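Local structure of probable fatty acyl-CoA transferase Rv3272 (5YX6) at the interface of chains A and B. The protein acts as a Family III CoA transferase that binds fatty acyl-CoAs of varying chain length, palmitoyl-CoA most tightly, and probably serves fatty acid metabolism. Residues are numbered along the deposited sequence; one frame, centred on the assembly and turned at random. Chains: chain A/B, Uncharacterized protein Rv3272.

Contact 1: the interface of chains A and B. Residues chain A 181, 184-185, 188, 202, 204; chain B 30, 34, 187, 367, 369.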
ATOM      1  N   VAL A 181      -0.165  -5.059  -4.666  1.00 24.82           N
ATOM      2  CA  VAL A 181      -0.311  -4.623  -6.054  1.00 24.80           C
ATOM      3  C   VAL A 181       0.006  -5.773  -7.014  1.00 30.11           C
ATOM      4  O   VAL A 181      -0.691  -5.981  -8.008  1.00 30.90           O
ATOM      5  CB  VAL A 181       0.598  -3.424  -6.373  1.00 23.74           C
ATOM      6  CG1 VAL A 181       0.547  -3.123  -7.861  1.00 25.68           C
ATOM      7  CG2 VAL A 181       0.160  -2.201  -5.585  1.00 21.70           C
ATOM      8  N   GLN A 184      -2.874  -8.119  -6.884  1.00 27.55           N
ATOM      9  CA  GLN A 184      -3.886  -7.502  -7.733  1.00 26.69           C
ATOM     10  C   GLN A 184      -3.623  -7.825  -9.212  1.00 31.68           C
ATOM     11  O   GLN A 184      -4.522  -8.250  -9.946  1.00 28.29           O
ATOM     12  CB  GLN A 184      -3.903  -5.990  -7.498  1.00 27.99           C
ATOM     13  CG  GLN A 184      -4.695  -5.173  -8.498  1.00 26.23           C
ATOM     14  CD  GLN A 184      -4.260  -3.717  -8.519  1.00 27.54           C
ATOM     15  OE1 GLN A 184      -3.666  -3.240  -9.489  1.00 27.12           O
ATOM     16  NE2 GLN A 184      -4.549  -3.001  -7.441  1.00 29.67           N
ATOM     17  N   ALA A 185      -2.375  -7.660  -9.633  1.00 24.19           N
ATOM     18  CA  ALA A 185      -2.024  -7.852 -11.029  1.00 26.93           C
ATOM     19  C   ALA A 185      -2.128  -9.316 -11.465  1.00 28.38           C
ATOM     20  O   ALA A 185      -2.526  -9.606 -12.586  1.00 25.91           O
ATOM     21  CB  ALA A 185      -0.641  -7.329 -11.277  1.00 29.44           C
ATOM     22  N   ALA A 188      -5.896  -9.915 -11.908  1.00 23.69           N
ATOM     23  CA  ALA A 188      -6.341  -9.351 -13.175  1.00 26.23           C
ATOM     24  C   ALA A 188      -5.967 -10.283 -14.324  1.00 29.60           C
ATOM     25  O   ALA A 188      -6.789 -10.564 -15.200  1.00 28.72           O
ATOM     26  CB  ALA A 188      -5.745  -7.966 -13.389  1.00 25.47           C
ATOM     27  N   VAL A 202       3.049  -9.993 -16.561  1.00 26.03           N
ATOM     28  CA  VAL A 202       2.745  -8.940 -15.624  1.00 29.36           C
ATOM     29  C   VAL A 202       4.026  -8.439 -14.940  1.00 34.14           C
ATOM     30  O   VAL A 202       4.885  -9.238 -14.563  1.00 30.83           O
ATOM     31  CB  VAL A 202       1.716  -9.460 -14.597  1.00 29.29           C
ATOM     32  CG1 VAL A 202       1.716  -8.630 -13.360  1.00 33.78           C
ATOM     33  CG2 VAL A 202       0.337  -9.511 -15.225  1.00 27.57           C
ATOM     34  N   VAL A 204       5.573  -5.583 -11.963  1.00 29.89           N
ATOM     35  CA  VAL A 204       5.344  -4.623 -10.891  1.00 28.16           C
ATOM     36  C   VAL A 204       6.680  -4.166 -10.315  1.00 28.07           C
ATOM     37  O   VAL A 204       7.499  -4.994  -9.915  1.00 31.10           O
ATOM     38  CB  VAL A 204       4.485  -5.224  -9.765  1.00 26.52           C
ATOM     39  CG1 VAL A 204       4.370  -4.247  -8.596  1.00 29.82           C
ATOM     40  CG2 VAL A 204       3.117  -5.598 -10.281  1.00 24.29           C
TER
ATOM     41  N   VAL B  30      -8.345   1.939 -11.188  1.00 30.98           N
ATOM     42  CA  VAL B  30      -7.705   0.678 -11.550  1.00 33.45           C
ATOM     43  C   VAL B  30      -8.664  -0.158 -12.413  1.00 32.67           C
ATOM     44  O   VAL B  30      -8.278  -0.710 -13.443  1.00 30.61           O
ATOM     45  CB  VAL B  30      -7.268  -0.122 -10.300  1.00 28.23           C
ATOM     46  CG1 VAL B  30      -6.827  -1.518 -10.687  1.00 23.60           C
ATOM     47  CG2 VAL B  30      -6.148   0.596  -9.580  1.00 25.90           C
ATOM     48  N   LEU B  34      -8.320  -1.403 -16.379  1.00 30.32           N
ATOM     49  CA  LEU B  34      -8.456  -2.809 -16.732  1.00 30.66           C
ATOM     50  C   LEU B  34      -9.670  -3.055 -17.649  1.00 30.26           C
ATOM     51  O   LEU B  34     -10.032  -4.200 -17.925  1.00 26.83           O
ATOM     52  CB  LEU B  34      -8.543  -3.664 -15.459  1.00 26.23           C
ATOM     53  CG  LEU B  34      -7.311  -3.641 -14.540  1.00 29.70           C
ATOM     54  CD1 LEU B  34      -7.589  -4.401 -13.251  1.00 28.02           C
ATOM     55  CD2 LEU B  34      -6.047  -4.187 -15.237  1.00 22.55           C
ATOM     56  N   LEU B 187     -11.288  -7.739  -7.773  1.00 25.65           N
ATOM     57  CA  LEU B 187     -10.781  -8.678  -8.770  1.00 22.01           C
ATOM     58  C   LEU B 187     -10.971 -10.132  -8.324  1.00 24.46           C
ATOM     59  O   LEU B 187     -11.386 -10.988  -9.109  1.00 26.02           O
ATOM     60  CB  LEU B 187      -9.299  -8.413  -9.033  1.00 20.47           C
ATOM     61  CG  LEU B 187      -8.833  -7.602 -10.245  1.00 26.12           C
ATOM     62  CD1 LEU B 187      -9.986  -7.053 -11.063  1.00 18.97           C
ATOM     63  CD2 LEU B 187      -7.841  -6.500  -9.858  1.00 24.16           C
ATOM     64  N   ALA B 367       0.883  -1.298 -11.823  1.00 29.94           N
ATOM     65  CA  ALA B 367       1.007  -2.590 -12.519  1.00 28.61           C
ATOM     66  C   ALA B 367       1.004  -2.450 -14.043  1.00 27.31           C
ATOM     67  O   ALA B 367       0.208  -1.693 -14.590  1.00 29.40           O
ATOM     68  CB  ALA B 367      -0.104  -3.528 -12.082  1.00 23.86           C
ATOM     69  N   TYR B 369       1.270  -4.511 -18.071  1.00 29.02           N
ATOM     70  CA  TYR B 369       0.855  -5.737 -18.748  1.00 30.32           C
ATOM     71  C   TYR B 369       1.349  -5.726 -20.188  1.00 29.19           C
ATOM     72  O   TYR B 369       1.430  -4.668 -20.810  1.00 31.34           O
ATOM     73  CB  TYR B 369      -0.680  -5.882 -18.718  1.00 31.28           C
ATOM     74  CG  TYR B 369      -1.328  -5.790 -17.337  1.00 27.86           C
ATOM     75  CD1 TYR B 369      -1.587  -4.558 -16.748  1.00 23.79           C
ATOM     76  CD2 TYR B 369      -1.687  -6.939 -16.632  1.00 28.96           C
ATOM     77  CE1 TYR B 369      -2.176  -4.467 -15.497  1.00 24.80           C
ATOM     78  CE2 TYR B 369      -2.279  -6.860 -15.376  1.00 26.31           C
ATOM     79  CZ  TYR B 369      -2.524  -5.620 -14.812  1.00 30.50           C
ATOM     80  OH  TYR B 369      -3.116  -5.531 -13.557  1.00 29.27           O
TER
HETATM   81  O   HOH W   1      -3.644  -3.365 -12.336  1.00 30.31           O
HETATM   82  O   HOH W   2      -1.901  -1.117 -10.341  1.00 33.39           O
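B:Tyr369 lays its ring beside A:Val202, the two side chains pointing the same way. The ring carbon CD2 of B:Tyr369 meets the methyl CG2 of A:Val202 at 3.6 Å. The backbones of these residues form an antiparallel beta bridge, joining strand 201-205 of chain A to strand 368-369 of chain B. B:Tyr369 has CG anti to its carbonyl carbon (chi1 -53°), and the ring runs from the strand toward helix 173-196 of chain A. Its phenol OH ends over the small residues of that helix, 3.6 Å from CB of A:Ala188. Next to it, the methyl groups CB of A:Ala185 and CB of B:Ala367 touch at 3.9 Å.

A:Gln184 leaves the same helix with CG anti to its backbone N (chi1 168°) and an extended chain. Its CG packs against CD2 of B:Leu187 at 3.7 Å. Its amide end meets CG1 of B:Val30 tip to tip. Two waters lie within bonding distance of OE1 of A:Gln184. Water 1 lies 2.8 Å from this OE1 and, in the plane of the tyrosine ring, also binds the phenol OH of B:Tyr369. Water 2 links OE1 to the backbone N of B:Ala367, 3.2 Å from that N. Among these residues no N or O reaches the other chain directly. The two waters probably help fix the rotation of the amide. The patch holds strand and helix of one subunit against the other in the homodimer.

Contact 2: the interface of chains A and B. Residues chain A 335, 338-339, 344, 350, 363; chain B 211, 215, 218, 222.
A:Ile363, on strand 360-363, reaches into chain B where helices 206-213 and 215-223 follow one another. This is an apolar patch of the homodimer interface, packing a strand and helices of one subunit on these two helices of the other. At CB of A:Ile363 two branches part. The methyl CG2, anti to the backbone N, turns to CG1 of B:Val211 at 3.8 Å. The other branch has CG1 anti to the carbonyl carbon (chi1 -62°). This CG1 passes CD1 of B:Leu222 at 4.1 Å, the two side chains crossing at about a right angle. The branch stays extended, with chi2 173°. Its tip CD1 lies 3.6 Å from CB of B:Leu218 and also touches CA and the backbone O of B:Ala215.

Further residues of chain A pack on the two leucines. A:Val339 brings CB and CG1 to CD2 of B:Leu222. The methyl CG2 of A:Thr350 meets the other branch, CD1 of B:Leu222, at 3.7 Å. A:Phe344 adds looser packing on B:Val211 through its ring atom CE2. CA of A:Val339 lies over one face of this ring, 3.9 Å above its plane and toward the rim. At the far end A:Trp335 and B:Leu218 also cross, with the indole CD1 of A:Trp335 3.6 Å from the methyl CD1 of B:Leu218.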
ATOM      1  N   TRP A 335       2.571   1.241  18.721  1.00 30.52           N
ATOM      2  CA  TRP A 335       2.351  -0.150  18.340  1.00 33.32           C
ATOM      3  C   TRP A 335       1.924  -0.972  19.553  1.00 34.96           C
ATOM      4  O   TRP A 335       0.968  -1.748  19.479  1.00 35.55           O
ATOM      5  CB  TRP A 335       3.619  -0.744  17.689  1.00 30.22           C
ATOM      6  CG  TRP A 335       3.965  -0.090  16.374  1.00 32.11           C
ATOM      7  CD1 TRP A 335       3.087   0.339  15.417  1.00 33.00           C
ATOM      8  CD2 TRP A 335       5.276   0.227  15.878  1.00 33.04           C
ATOM      9  NE1 TRP A 335       3.769   0.895  14.358  1.00 29.59           N
ATOM     10  CE2 TRP A 335       5.112   0.844  14.622  1.00 31.82           C
ATOM     11  CE3 TRP A 335       6.572   0.045  16.373  1.00 38.70           C
ATOM     12  CZ2 TRP A 335       6.194   1.280  13.856  1.00 35.46           C
ATOM     13  CZ3 TRP A 335       7.642   0.484  15.612  1.00 35.00           C
ATOM     14  CH2 TRP A 335       7.446   1.094  14.369  1.00 30.38           C
ATOM     15  N   VAL A 338      -1.718  -0.128  20.253  1.00 35.77           N
ATOM     16  CA  VAL A 338      -2.654  -0.531  19.207  1.00 33.52           C
ATOM     17  C   VAL A 338      -3.217  -1.928  19.433  1.00 34.43           C
ATOM     18  O   VAL A 338      -4.429  -2.125  19.420  1.00 33.98           O
ATOM     19  CB  VAL A 338      -1.992  -0.497  17.820  1.00 27.65           C
ATOM     20  CG1 VAL A 338      -2.873  -1.193  16.786  1.00 30.05           C
ATOM     21  CG2 VAL A 338      -1.701   0.939  17.406  1.00 29.94           C
ATOM     22  N   VAL A 339      -2.334  -2.884  19.696  1.00 34.08           N
ATOM     23  CA  VAL A 339      -2.734  -4.283  19.797  1.00 33.43           C
ATOM     24  C   VAL A 339      -3.662  -4.554  20.973  1.00 36.52           C
ATOM     25  O   VAL A 339      -4.245  -5.632  21.063  1.00 36.73           O
ATOM     26  CB  VAL A 339      -1.513  -5.217  19.891  1.00 37.12           C
ATOM     27  CG1 VAL A 339      -0.685  -5.133  18.620  1.00 30.15           C
ATOM     28  CG2 VAL A 339      -0.684  -4.892  21.113  1.00 41.53           C
ATOM     29  N   PHE A 344      -9.031  -2.882  17.798  1.00 32.96           N
ATOM     30  CA  PHE A 344      -8.158  -3.916  17.269  1.00 33.74           C
ATOM     31  C   PHE A 344      -8.735  -5.292  17.544  1.00 36.14           C
ATOM     32  O   PHE A 344      -8.705  -6.171  16.679  1.00 38.20           O
ATOM     33  CB  PHE A 344      -6.754  -3.798  17.864  1.00 31.53           C
ATOM     34  CG  PHE A 344      -5.761  -4.728  17.249  1.00 32.72           C
ATOM     35  CD1 PHE A 344      -5.607  -6.021  17.729  1.00 32.00           C
ATOM     36  CD2 PHE A 344      -4.980  -4.316  16.185  1.00 32.99           C
ATOM     37  CE1 PHE A 344      -4.700  -6.883  17.157  1.00 30.32           C
ATOM     38  CE2 PHE A 344      -4.067  -5.181  15.609  1.00 27.63           C
ATOM     39  CZ  PHE A 344      -3.930  -6.462  16.096  1.00 26.24           C
ATOM     40  N   THR A 350      -5.971 -11.086  14.117  1.00 32.36           N
ATOM     41  CA  THR A 350      -4.892 -12.025  14.411  1.00 32.85           C
ATOM     42  C   THR A 350      -5.262 -13.487  14.141  1.00 36.94           C
ATOM     43  O   THR A 350      -6.436 -13.851  14.148  1.00 36.82           O
ATOM     44  CB  THR A 350      -4.418 -11.890  15.868  1.00 34.53           C
ATOM     45  OG1 THR A 350      -5.500 -12.178  16.761  1.00 41.53           O
ATOM     46  CG2 THR A 350      -3.906 -10.477  16.126  1.00 32.89           C
ATOM     47  N   ILE A 363      -0.709 -11.492  11.983  1.00 30.91           N
ATOM     48  CA  ILE A 363      -1.772 -10.626  11.472  1.00 35.08           C
ATOM     49  C   ILE A 363      -2.286 -11.095  10.103  1.00 35.29           C
ATOM     50  O   ILE A 363      -1.488 -11.402   9.212  1.00 34.28           O
ATOM     51  CB  ILE A 363      -1.283  -9.173  11.358  1.00 34.35           C
ATOM     52  CG1 ILE A 363      -0.889  -8.644  12.738  1.00 35.07           C
ATOM     53  CG2 ILE A 363      -2.345  -8.300  10.702  1.00 31.93           C
ATOM     54  CD1 ILE A 363      -0.240  -7.298  12.693  1.00 38.54           C
TER
ATOM     55  N   VAL B 211      -2.864  -1.490   9.605  1.00 25.07           N
ATOM     56  CA  VAL B 211      -2.325  -2.531  10.472  1.00 27.15           C
ATOM     57  C   VAL B 211      -1.397  -3.476   9.683  1.00 31.53           C
ATOM     58  O   VAL B 211      -0.278  -3.771  10.123  1.00 28.59           O
ATOM     59  CB  VAL B 211      -3.464  -3.327  11.142  1.00 26.23           C
ATOM     60  CG1 VAL B 211      -2.957  -4.653  11.695  1.00 24.68           C
ATOM     61  CG2 VAL B 211      -4.116  -2.489  12.249  1.00 26.47           C
ATOM     62  N   ALA B 215       2.751  -4.755   9.867  1.00 28.44           N
ATOM     63  CA  ALA B 215       2.529  -6.060  10.492  1.00 31.18           C
ATOM     64  C   ALA B 215       3.708  -6.588  11.345  1.00 33.96           C
ATOM     65  O   ALA B 215       3.490  -7.042  12.466  1.00 33.88           O
ATOM     66  CB  ALA B 215       2.148  -7.074   9.429  1.00 27.50           C
ATOM     67  N   LEU B 218       3.948  -4.669  14.660  1.00 37.24           N
ATOM     68  CA  LEU B 218       2.851  -5.011  15.569  1.00 32.65           C
ATOM     69  C   LEU B 218       3.051  -6.390  16.169  1.00 37.49           C
ATOM     70  O   LEU B 218       2.661  -6.661  17.299  1.00 38.31           O
ATOM     71  CB  LEU B 218       1.504  -4.982  14.845  1.00 33.76           C
ATOM     72  CG  LEU B 218       0.639  -3.726  14.797  1.00 37.48           C
ATOM     73  CD1 LEU B 218       1.178  -2.643  15.704  1.00 33.49           C
ATOM     74  CD2 LEU B 218       0.469  -3.234  13.364  1.00 35.74           C
ATOM     75  N   LEU B 222       2.573  -8.850  19.937  1.00 45.24           N
ATOM     76  CA  LEU B 222       1.574  -9.906  20.039  1.00 40.11           C
ATOM     77  C   LEU B 222       2.189 -11.195  20.586  1.00 45.63           C
ATOM     78  O   LEU B 222       1.467 -12.102  21.007  1.00 47.62           O
ATOM     79  CB  LEU B 222       0.927 -10.172  18.679  1.00 40.20           C
ATOM     80  CG  LEU B 222       0.010  -9.084  18.115  1.00 41.13           C
ATOM     81  CD1 LEU B 222      -0.382  -9.421  16.689  1.00 37.63           C
ATOM     82  CD2 LEU B 222      -1.231  -8.880  18.992  1.00 33.28           C
TER

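Contact 3: the interface of chains A and B. Residues chain A 9-10, 30, 34, 187, 367, 369; chain B 184-185, 187-188, 191.
Aliphatic packing joins A:Leu187 to helix 173-196 of chain B. The CB atoms of A:Leu187 and B:Leu187 meet at 3.8 Å, where the equivalent helices of the two subunits touch. The methyl CD2 of A:Leu187 leans on CG and the backbone O of B:Gln184. Farther along, CD2 of A:Leu10 presses on CD2 of B:Leu191 at 3.5 Å, a tight methyl contact. These two side chains cross at about a right angle. With CG anti to its backbone N (chi1 -153°), B:Leu191 turns CD2 toward A:Leu10. CB of A:Pro9 lies against the backbone O of B:Ala188. A:Leu34 meets CB of B:Ala188 through CD1, and A:Val30 touches the amide end of B:Gln184 through CG1.

A:Tyr369 packs against small residues of the helix. Its phenol OH is 3.3 Å from CA of B:Ala185, and it also touches CB of B:Ala188. The backbone O of B:Ala185 sits at the edge of the tyrosine ring, in its plane.

Polar links run through water. OE1 of B:Gln184 is 3.0 Å from water 3, which also binds the phenol OH of A:Tyr369. Water 4 joins this OE1 to the backbone N of A:Ala367, 3.0 Å from that N. Together these contacts pair the long helices at the heart of the homodimer.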
ATOM      1  N   PRO A   9     -12.025 -18.498  -4.279  1.00 27.31           N
ATOM      2  CA  PRO A   9     -11.898 -17.987  -5.650  1.00 30.12           C
ATOM      3  C   PRO A   9     -10.871 -18.713  -6.524  1.00 31.16           C
ATOM      4  O   PRO A   9     -11.140 -18.879  -7.708  1.00 28.84           O
ATOM      5  CB  PRO A   9     -11.481 -16.528  -5.434  1.00 26.06           C
ATOM      6  CG  PRO A   9     -12.096 -16.167  -4.121  1.00 26.66           C
ATOM      7  CD  PRO A   9     -12.026 -17.414  -3.283  1.00 26.26           C
ATOM      8  N   LEU A  10      -9.754 -19.156  -5.946  1.00 28.30           N
ATOM      9  CA  LEU A  10      -8.638 -19.701  -6.710  1.00 26.09           C
ATOM     10  C   LEU A  10      -8.411 -21.210  -6.563  1.00 30.95           C
ATOM     11  O   LEU A  10      -7.318 -21.695  -6.861  1.00 31.12           O
ATOM     12  CB  LEU A  10      -7.341 -18.975  -6.325  1.00 29.23           C
ATOM     13  CG  LEU A  10      -7.356 -17.459  -6.496  1.00 30.67           C
ATOM     14  CD1 LEU A  10      -5.989 -16.861  -6.258  1.00 24.38           C
ATOM     15  CD2 LEU A  10      -7.852 -17.125  -7.891  1.00 30.11           C
ATOM     16  N   VAL A  30      -1.402 -13.864  -0.102  1.00 24.51           N
ATOM     17  CA  VAL A  30      -2.729 -13.435  -0.523  1.00 28.11           C
ATOM     18  C   VAL A  30      -3.378 -14.485  -1.415  1.00 27.96           C
ATOM     19  O   VAL A  30      -4.546 -14.806  -1.249  1.00 28.49           O
ATOM     20  CB  VAL A  30      -2.692 -12.081  -1.275  1.00 29.51           C
ATOM     21  CG1 VAL A  30      -4.037 -11.801  -1.939  1.00 24.16           C
ATOM     22  CG2 VAL A  30      -2.300 -10.940  -0.320  1.00 27.88           C
ATOM     23  N   LEU A  34      -6.717 -17.014  -0.783  1.00 27.42           N
ATOM     24  CA  LEU A  34      -7.799 -17.095  -1.750  1.00 28.11           C
ATOM     25  C   LEU A  34      -7.927 -18.500  -2.359  1.00 27.64           C
ATOM     26  O   LEU A  34      -8.730 -18.717  -3.265  1.00 28.32           O
ATOM     27  CB  LEU A  34      -7.591 -16.043  -2.841  1.00 26.71           C
ATOM     28  CG  LEU A  34      -7.621 -14.604  -2.303  1.00 25.21           C
ATOM     29  CD1 LEU A  34      -7.250 -13.595  -3.386  1.00 21.29           C
ATOM     30  CD2 LEU A  34      -8.981 -14.260  -1.682  1.00 19.81           C
ATOM     31  N   LEU A 187      -4.290 -11.402 -10.131  1.00 27.70           N
ATOM     32  CA  LEU A 187      -5.731 -11.617 -10.179  1.00 23.44           C
ATOM     33  C   LEU A 187      -6.326 -11.103 -11.492  1.00 27.92           C
ATOM     34  O   LEU A 187      -7.144 -11.785 -12.128  1.00 29.52           O
ATOM     35  CB  LEU A 187      -6.398 -10.936  -8.994  1.00 26.17           C
ATOM     36  CG  LEU A 187      -6.752 -11.717  -7.726  1.00 31.25           C
ATOM     37  CD1 LEU A 187      -6.177 -13.118  -7.707  1.00 23.81           C
ATOM     38  CD2 LEU A 187      -6.345 -10.932  -6.471  1.00 25.59           C
ATOM     39  N   ALA A 367      -8.168  -7.770   3.205  1.00 27.71           N
ATOM     40  CA  ALA A 367      -9.468  -7.917   2.544  1.00 25.89           C
ATOM     41  C   ALA A 367     -10.295  -9.072   3.114  1.00 28.94           C
ATOM     42  O   ALA A 367      -9.773 -10.163   3.346  1.00 27.99           O
ATOM     43  CB  ALA A 367      -9.282  -8.098   1.055  1.00 23.68           C
ATOM     44  N   TYR A 369     -14.249 -11.313   3.059  1.00 28.27           N
ATOM     45  CA  TYR A 369     -15.281 -11.813   2.135  1.00 27.55           C
ATOM     46  C   TYR A 369     -16.375 -12.531   2.917  1.00 30.03           C
ATOM     47  O   TYR A 369     -16.103 -13.150   3.950  1.00 32.21           O
ATOM     48  CB  TYR A 369     -14.679 -12.760   1.077  1.00 25.88           C
ATOM     49  CG  TYR A 369     -13.512 -12.168   0.311  1.00 26.95           C
ATOM     50  CD1 TYR A 369     -12.233 -12.165   0.857  1.00 26.66           C
ATOM     51  CD2 TYR A 369     -13.687 -11.600  -0.947  1.00 28.82           C
ATOM     52  CE1 TYR A 369     -11.165 -11.620   0.179  1.00 25.79           C
ATOM     53  CE2 TYR A 369     -12.611 -11.052  -1.643  1.00 24.83           C
ATOM     54  CZ  TYR A 369     -11.356 -11.066  -1.066  1.00 25.86           C
ATOM     55  OH  TYR A 369     -10.275 -10.534  -1.725  1.00 25.55           O
TER
ATOM     56  N   GLN B 184      -7.920  -5.172  -5.620  1.00 25.75           N
ATOM     57  CA  GLN B 184      -7.532  -6.573  -5.490  1.00 25.08           C
ATOM     58  C   GLN B 184      -8.712  -7.448  -5.058  1.00 25.44           C
ATOM     59  O   GLN B 184      -8.965  -8.497  -5.638  1.00 28.13           O
ATOM     60  CB  GLN B 184      -6.386  -6.697  -4.484  1.00 25.31           C
ATOM     61  CG  GLN B 184      -6.079  -8.110  -4.010  1.00 25.39           C
ATOM     62  CD  GLN B 184      -5.385  -8.115  -2.655  1.00 29.30           C
ATOM     63  OE1 GLN B 184      -5.961  -8.535  -1.649  1.00 28.99           O
ATOM     64  NE2 GLN B 184      -4.148  -7.628  -2.618  1.00 25.93           N
ATOM     65  N   ALA B 185      -9.433  -7.011  -4.037  1.00 23.06           N
ATOM     66  CA  ALA B 185     -10.560  -7.784  -3.518  1.00 26.03           C
ATOM     67  C   ALA B 185     -11.739  -7.832  -4.505  1.00 25.04           C
ATOM     68  O   ALA B 185     -12.447  -8.831  -4.592  1.00 25.40           O
ATOM     69  CB  ALA B 185     -11.006  -7.215  -2.198  1.00 25.71           C
ATOM     70  N   LEU B 187     -11.288  -7.739  -7.773  1.00 25.65           N
ATOM     71  CA  LEU B 187     -10.781  -8.678  -8.770  1.00 22.01           C
ATOM     72  C   LEU B 187     -10.971 -10.132  -8.324  1.00 24.46           C
ATOM     73  O   LEU B 187     -11.386 -10.988  -9.109  1.00 26.02           O
ATOM     74  CB  LEU B 187      -9.299  -8.413  -9.033  1.00 20.47           C
ATOM     75  CG  LEU B 187      -8.833  -7.602 -10.245  1.00 26.12           C
ATOM     76  CD1 LEU B 187      -9.986  -7.053 -11.063  1.00 18.97           C
ATOM     77  CD2 LEU B 187      -7.841  -6.500  -9.858  1.00 24.16           C
ATOM     78  N   ALA B 188     -10.658 -10.408  -7.062  1.00 23.50           N
ATOM     79  CA  ALA B 188     -10.850 -11.743  -6.498  1.00 22.87           C
ATOM     80  C   ALA B 188     -12.318 -12.159  -6.559  1.00 26.46           C
ATOM     81  O   ALA B 188     -12.632 -13.300  -6.892  1.00 25.89           O
ATOM     82  CB  ALA B 188     -10.343 -11.795  -5.067  1.00 22.22           C
ATOM     83  N   LEU B 191     -13.448 -13.171  -9.986  1.00 24.90           N
ATOM     84  CA  LEU B 191     -12.960 -14.489 -10.346  1.00 28.21           C
ATOM     85  C   LEU B 191     -13.825 -15.538  -9.642  1.00 28.38           C
ATOM     86  O   LEU B 191     -14.144 -16.579 -10.210  1.00 31.64           O
ATOM     87  CB  LEU B 191     -11.478 -14.613  -9.984  1.00 24.60           C
ATOM     88  CG  LEU B 191     -10.491 -15.539 -10.698  1.00 34.87           C
ATOM     89  CD1 LEU B 191     -10.672 -15.586 -12.208  1.00 30.59           C
ATOM     90  CD2 LEU B 191      -9.100 -15.032 -10.383  1.00 37.55           C
TER
HETATM   91  O   HOH W   3      -7.929 -10.630  -0.735  1.00 27.99           O
HETATM   92  O   HOH W   4      -5.968  -8.479   1.310  1.00 32.63           O

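Contact 1 and contact 3 lie about 12 Å apart between the centres of their C-alpha atoms and share B:Leu187. Both use helix 173-196 and, with the chains exchanged, repeat much of the same packing across the two-fold axis. Contact 2 is separate and draws on other helices and strands. Its C-alpha centre is about 28 Å from that of contact 1 and about 23 Å from that of contact 3. The homodimer is thus held at its axis and again farther out. A:Asp175, the likely catalytic nucleophile, sits on the helix that packs across the dimer, so the packing may steady it.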